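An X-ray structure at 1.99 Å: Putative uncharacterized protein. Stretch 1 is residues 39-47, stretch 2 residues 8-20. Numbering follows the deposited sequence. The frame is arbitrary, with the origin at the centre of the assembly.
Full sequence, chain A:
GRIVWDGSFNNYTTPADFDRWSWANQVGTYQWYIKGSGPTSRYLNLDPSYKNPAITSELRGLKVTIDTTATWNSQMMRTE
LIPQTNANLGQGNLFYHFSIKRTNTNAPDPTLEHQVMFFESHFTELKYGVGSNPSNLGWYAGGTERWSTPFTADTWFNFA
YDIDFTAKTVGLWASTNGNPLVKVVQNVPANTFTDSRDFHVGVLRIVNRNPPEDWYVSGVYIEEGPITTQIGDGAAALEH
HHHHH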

# COMPACT_ATOMS: atom_id res chain seq x y z
N PRO A 39 16.16 -6.25 12.98
CA PRO A 39 14.94 -6.85 13.56
C PRO A 39 13.71 -6.27 12.88
O PRO A 39 13.76 -5.14 12.37
CB PRO A 39 15.00 -6.44 15.04
CG PRO A 39 15.91 -5.26 15.08
CD PRO A 39 16.88 -5.41 13.95
N THR A 40 12.62 -7.04 12.86
CA THR A 40 11.42 -6.59 12.17
C THR A 40 10.90 -5.25 12.73
O THR A 40 10.44 -4.37 11.98
CB THR A 40 10.35 -7.69 12.18
OG1 THR A 40 10.82 -8.75 11.37
CG2 THR A 40 9.02 -7.19 11.62
N SER A 41 11.06 -5.07 14.04
CA SER A 41 10.64 -3.82 14.68
C SER A 41 11.39 -2.55 14.21
O SER A 41 10.95 -1.46 14.51
CB SER A 41 10.78 -3.93 16.19
OG SER A 41 12.15 -3.90 16.53
N ARG A 42 12.50 -2.69 13.49
CA ARG A 42 13.14 -1.55 12.82
C ARG A 42 12.32 -1.09 11.59
O ARG A 42 12.40 0.08 11.18
CB ARG A 42 14.55 -1.92 12.39
CG ARG A 42 15.39 -0.75 11.91
CD ARG A 42 16.76 -1.19 11.45
NE ARG A 42 17.51 -1.83 12.53
CZ ARG A 42 18.68 -2.43 12.37
NH1 ARG A 42 19.25 -2.49 11.17
NH2 ARG A 42 19.29 -2.98 13.41
N TYR A 43 11.52 -1.99 11.02
CA TYR A 43 10.84 -1.74 9.74
C TYR A 43 9.31 -1.75 9.79
O TYR A 43 8.65 -1.05 9.01
CB TYR A 43 11.29 -2.78 8.72
CG TYR A 43 12.78 -2.99 8.67
CD1 TYR A 43 13.65 -1.93 8.33
CD2 TYR A 43 13.33 -4.22 8.96
CE1 TYR A 43 15.02 -2.12 8.28
CE2 TYR A 43 14.69 -4.41 8.93
CZ TYR A 43 15.53 -3.36 8.60
OH TYR A 43 16.88 -3.60 8.56
N LEU A 44 8.75 -2.54 10.68
CA LEU A 44 7.30 -2.69 10.79
C LEU A 44 6.83 -2.51 12.22
O LEU A 44 7.30 -3.21 13.12
CB LEU A 44 6.86 -4.06 10.25
CG LEU A 44 7.13 -4.33 8.77
CD1 LEU A 44 6.82 -5.78 8.43
CD2 LEU A 44 6.37 -3.37 7.83
N ASN A 45 5.93 -1.56 12.43
CA ASN A 45 5.35 -1.33 13.74
C ASN A 45 3.85 -1.11 13.65
O ASN A 45 3.34 -0.60 12.65
CB ASN A 45 6.03 -0.15 14.43
CG ASN A 45 7.47 -0.43 14.74
OD1 ASN A 45 8.37 -0.07 13.97
ND2 ASN A 45 7.70 -1.17 15.82
N LEU A 46 3.16 -1.47 14.72
CA LEU A 46 1.71 -1.51 14.77
C LEU A 46 1.21 -0.70 15.97
O LEU A 46 1.79 -0.77 17.05
CB LEU A 46 1.27 -2.96 14.90
CG LEU A 46 1.72 -3.90 13.77
CD1 LEU A 46 2.18 -5.25 14.30
CD2 LEU A 46 0.61 -4.06 12.74
N ASP A 47 0.12 0.06 15.77
CA ASP A 47 -0.41 0.96 16.80
C ASP A 47 -1.79 1.48 16.40
O ASP A 47 -2.06 1.71 15.22
CB ASP A 47 0.54 2.15 17.00
CG ASP A 47 0.31 2.90 18.29
OD1 ASP A 47 -0.42 3.93 18.28
OD2 ASP A 47 0.85 2.46 19.32
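Stretch 2 (8-20) SFNNYTTPADFDR

Stretch 2 reaches stretch 1 as a loop that tightens into a short, weakly bonded helix at about 15-18, and the two bury 476 Å² between them, both sides summed. It opens with a type I beta turn from F9 to Y12, closed by Y12 N to F9 O at 2.8 Å, and then passes through T13, phi/psi -101/-29, and the extended T14, -140/165, before P15, whose phi/psi of -56/-40 is helical. Stretch 1 provides a strand at 44-47, preceded by 40-42 with helical phi/psi. The direction follows from the register. The CA atoms of L46 and T14 are 6.3 Å apart and those of S41 and P15 5.2 Å, while the bond from T40 to D19 lies further along stretch 2; as stretch 2 advances, its partners therefore move back along stretch 1, and the two run broadly in opposite senses. No backbone hydrogen bond joins them, so stretch 2 does not extend the strand.

L46 covers the most, with 127 Å² of its surface taken up by stretch 2. Its CA-to-CB bond points toward the other stretch, and its side chain meets the inside of the curve made by F9 to F18. L46 CD1 approaches the backbone closely, at 3.3 Å from Y12 O and 3.5 Å from T14 O, and lies 3.8 Å from F18 CE2, oblique to that ring. L46 CD2 packs 4.0 Å from Y12 CB and 4.1 Å from F9 CB. With chi1 at -59° (m) and chi2 at 138°, between wells, the two methyls fit among aliphatic, aromatic and carbonyl atoms at van der Waals range.

P15, with 81 Å² covered, is the main contribution from stretch 2. Its ring, pucker C-gamma exo, sits over the bend where stretch 1 passes into its strand: P15 CG is 3.6 Å from S41 CB and 3.4 Å from L44 O. Its carbonyl is also engaged, since P15 O accepts from F18 N at 2.9 Å and lies 3.5 Å from T40 CG2.

T40, with 62 Å² covered, supplies the polar anchor. T40 OG1 donates to D19 OD1 at 2.5 Å, a very short hydrogen bond and the only direct one across the contact. The other carboxylate oxygen is linked through water 1, which donates to D19 OD2 at 2.4 Å and accepts from T40 N at 2.8 Å. D19 thus reaches both the side chain and the backbone of T40, although its own CA-to-CB bond points sideways.

F18, with 60 Å² covered, packs against L44, L46 and the methyl of T40. L44 CD1 stands over one face of the F18 ring, 4.1 Å from the centroid and 19° off the normal, a CH-pi geometry, and F18 CB is 4.3 Å from T40 CG2. Within stretch 2, D17 OD2 accepts from T13 N at 2.6 Å and T14 N at 3.1 Å, tying D17, within the helical turn, back to the T13 and T14 amides in the segment that borders L46.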

# COMPACT_ATOMS: atom_id res chain seq x y z
N SER A 8 -6.37 -7.06 6.88
CA SER A 8 -6.58 -6.51 8.21
C SER A 8 -5.35 -6.77 9.05
O SER A 8 -4.76 -7.84 8.95
CB SER A 8 -7.78 -7.18 8.88
OG SER A 8 -7.76 -6.92 10.28
N PHE A 9 -4.96 -5.80 9.88
CA PHE A 9 -3.85 -6.00 10.80
C PHE A 9 -4.36 -6.42 12.19
O PHE A 9 -3.58 -6.44 13.15
CB PHE A 9 -2.98 -4.74 10.89
CG PHE A 9 -2.29 -4.40 9.61
CD1 PHE A 9 -1.31 -5.24 9.10
CD2 PHE A 9 -2.62 -3.26 8.89
CE1 PHE A 9 -0.68 -4.94 7.90
CE2 PHE A 9 -1.98 -2.96 7.71
CZ PHE A 9 -1.01 -3.81 7.20
N ASN A 10 -5.65 -6.78 12.31
CA ASN A 10 -6.20 -7.06 13.64
C ASN A 10 -5.45 -8.19 14.37
O ASN A 10 -5.39 -8.20 15.58
CB ASN A 10 -7.70 -7.39 13.60
CG ASN A 10 -8.56 -6.19 13.30
OD1 ASN A 10 -8.09 -5.04 13.37
ND2 ASN A 10 -9.83 -6.44 12.96
N ASN A 11 -4.88 -9.14 13.63
CA ASN A 11 -4.17 -10.26 14.25
C ASN A 11 -2.68 -10.00 14.37
O ASN A 11 -1.95 -10.83 14.89
CB ASN A 11 -4.39 -11.55 13.47
CG ASN A 11 -5.80 -12.08 13.62
OD1 ASN A 11 -6.60 -11.53 14.36
ND2 ASN A 11 -6.10 -13.16 12.91
N TYR A 12 -2.25 -8.84 13.90
CA TYR A 12 -0.84 -8.48 13.97
C TYR A 12 -0.67 -7.46 15.07
O TYR A 12 -0.94 -6.28 14.87
CB TYR A 12 -0.32 -7.98 12.61
CG TYR A 12 -0.25 -9.08 11.58
CD1 TYR A 12 0.92 -9.82 11.38
CD2 TYR A 12 -1.37 -9.42 10.82
CE1 TYR A 12 0.98 -10.83 10.42
CE2 TYR A 12 -1.32 -10.44 9.88
CZ TYR A 12 -0.16 -11.14 9.68
OH TYR A 12 -0.16 -12.16 8.73
N THR A 13 -0.23 -7.94 16.24
CA THR A 13 -0.21 -7.13 17.47
C THR A 13 1.17 -6.57 17.81
O THR A 13 1.25 -5.53 18.45
CB THR A 13 -0.70 -7.96 18.68
OG1 THR A 13 -2.05 -8.38 18.42
CG2 THR A 13 -0.68 -7.13 19.98
N THR A 14 2.23 -7.26 17.41
CA THR A 14 3.61 -6.79 17.62
C THR A 14 4.44 -7.11 16.39
O THR A 14 4.02 -7.94 15.57
CB THR A 14 4.27 -7.48 18.83
OG1 THR A 14 4.39 -8.88 18.57
CG2 THR A 14 3.44 -7.28 20.07
N PRO A 15 5.63 -6.50 16.26
CA PRO A 15 6.43 -6.77 15.07
C PRO A 15 6.73 -8.26 14.85
O PRO A 15 6.64 -8.75 13.71
CB PRO A 15 7.71 -5.94 15.31
CG PRO A 15 7.25 -4.82 16.16
CD PRO A 15 6.23 -5.42 17.08
N ALA A 16 7.04 -8.97 15.94
CA ALA A 16 7.32 -10.40 15.88
C ALA A 16 6.20 -11.22 15.24
O ALA A 16 6.46 -12.31 14.72
CB ALA A 16 7.65 -10.94 17.26
N ASP A 17 4.96 -10.72 15.26
CA ASP A 17 3.86 -11.42 14.60
C ASP A 17 4.14 -11.61 13.10
O ASP A 17 3.80 -12.65 12.55
CB ASP A 17 2.51 -10.72 14.84
CG ASP A 17 1.95 -10.96 16.25
OD1 ASP A 17 2.32 -11.98 16.89
OD2 ASP A 17 1.16 -10.13 16.74
N PHE A 18 4.80 -10.66 12.46
CA PHE A 18 5.16 -10.82 11.06
C PHE A 18 6.25 -11.91 10.85
O PHE A 18 6.31 -12.54 9.79
CB PHE A 18 5.61 -9.49 10.46
CG PHE A 18 4.50 -8.50 10.26
CD1 PHE A 18 3.57 -8.68 9.24
CD2 PHE A 18 4.41 -7.39 11.08
CE1 PHE A 18 2.56 -7.75 9.05
CE2 PHE A 18 3.40 -6.46 10.88
CZ PHE A 18 2.48 -6.63 9.87
N ASP A 19 7.07 -12.15 11.87
CA ASP A 19 8.14 -13.16 11.82
C ASP A 19 7.65 -14.61 11.85
O ASP A 19 8.42 -15.53 11.62
CB ASP A 19 9.17 -12.94 12.95
CG ASP A 19 9.89 -11.59 12.85
OD1 ASP A 19 10.07 -11.09 11.72
OD2 ASP A 19 10.27 -11.03 13.89
N ARG A 20 6.38 -14.84 12.16
CA ARG A 20 5.86 -16.21 12.16
C ARG A 20 5.89 -16.81 10.76
O ARG A 20 6.08 -18.00 10.60
CB ARG A 20 4.43 -16.27 12.70
CG ARG A 20 4.34 -16.19 14.21
CD ARG A 20 2.98 -16.68 14.70
NE ARG A 20 1.91 -15.77 14.26
CZ ARG A 20 1.45 -14.73 14.96
NH1 ARG A 20 1.94 -14.46 16.17
NH2 ARG A 20 0.49 -13.96 14.46
O HOH W 1 12.24 -9.65 13.81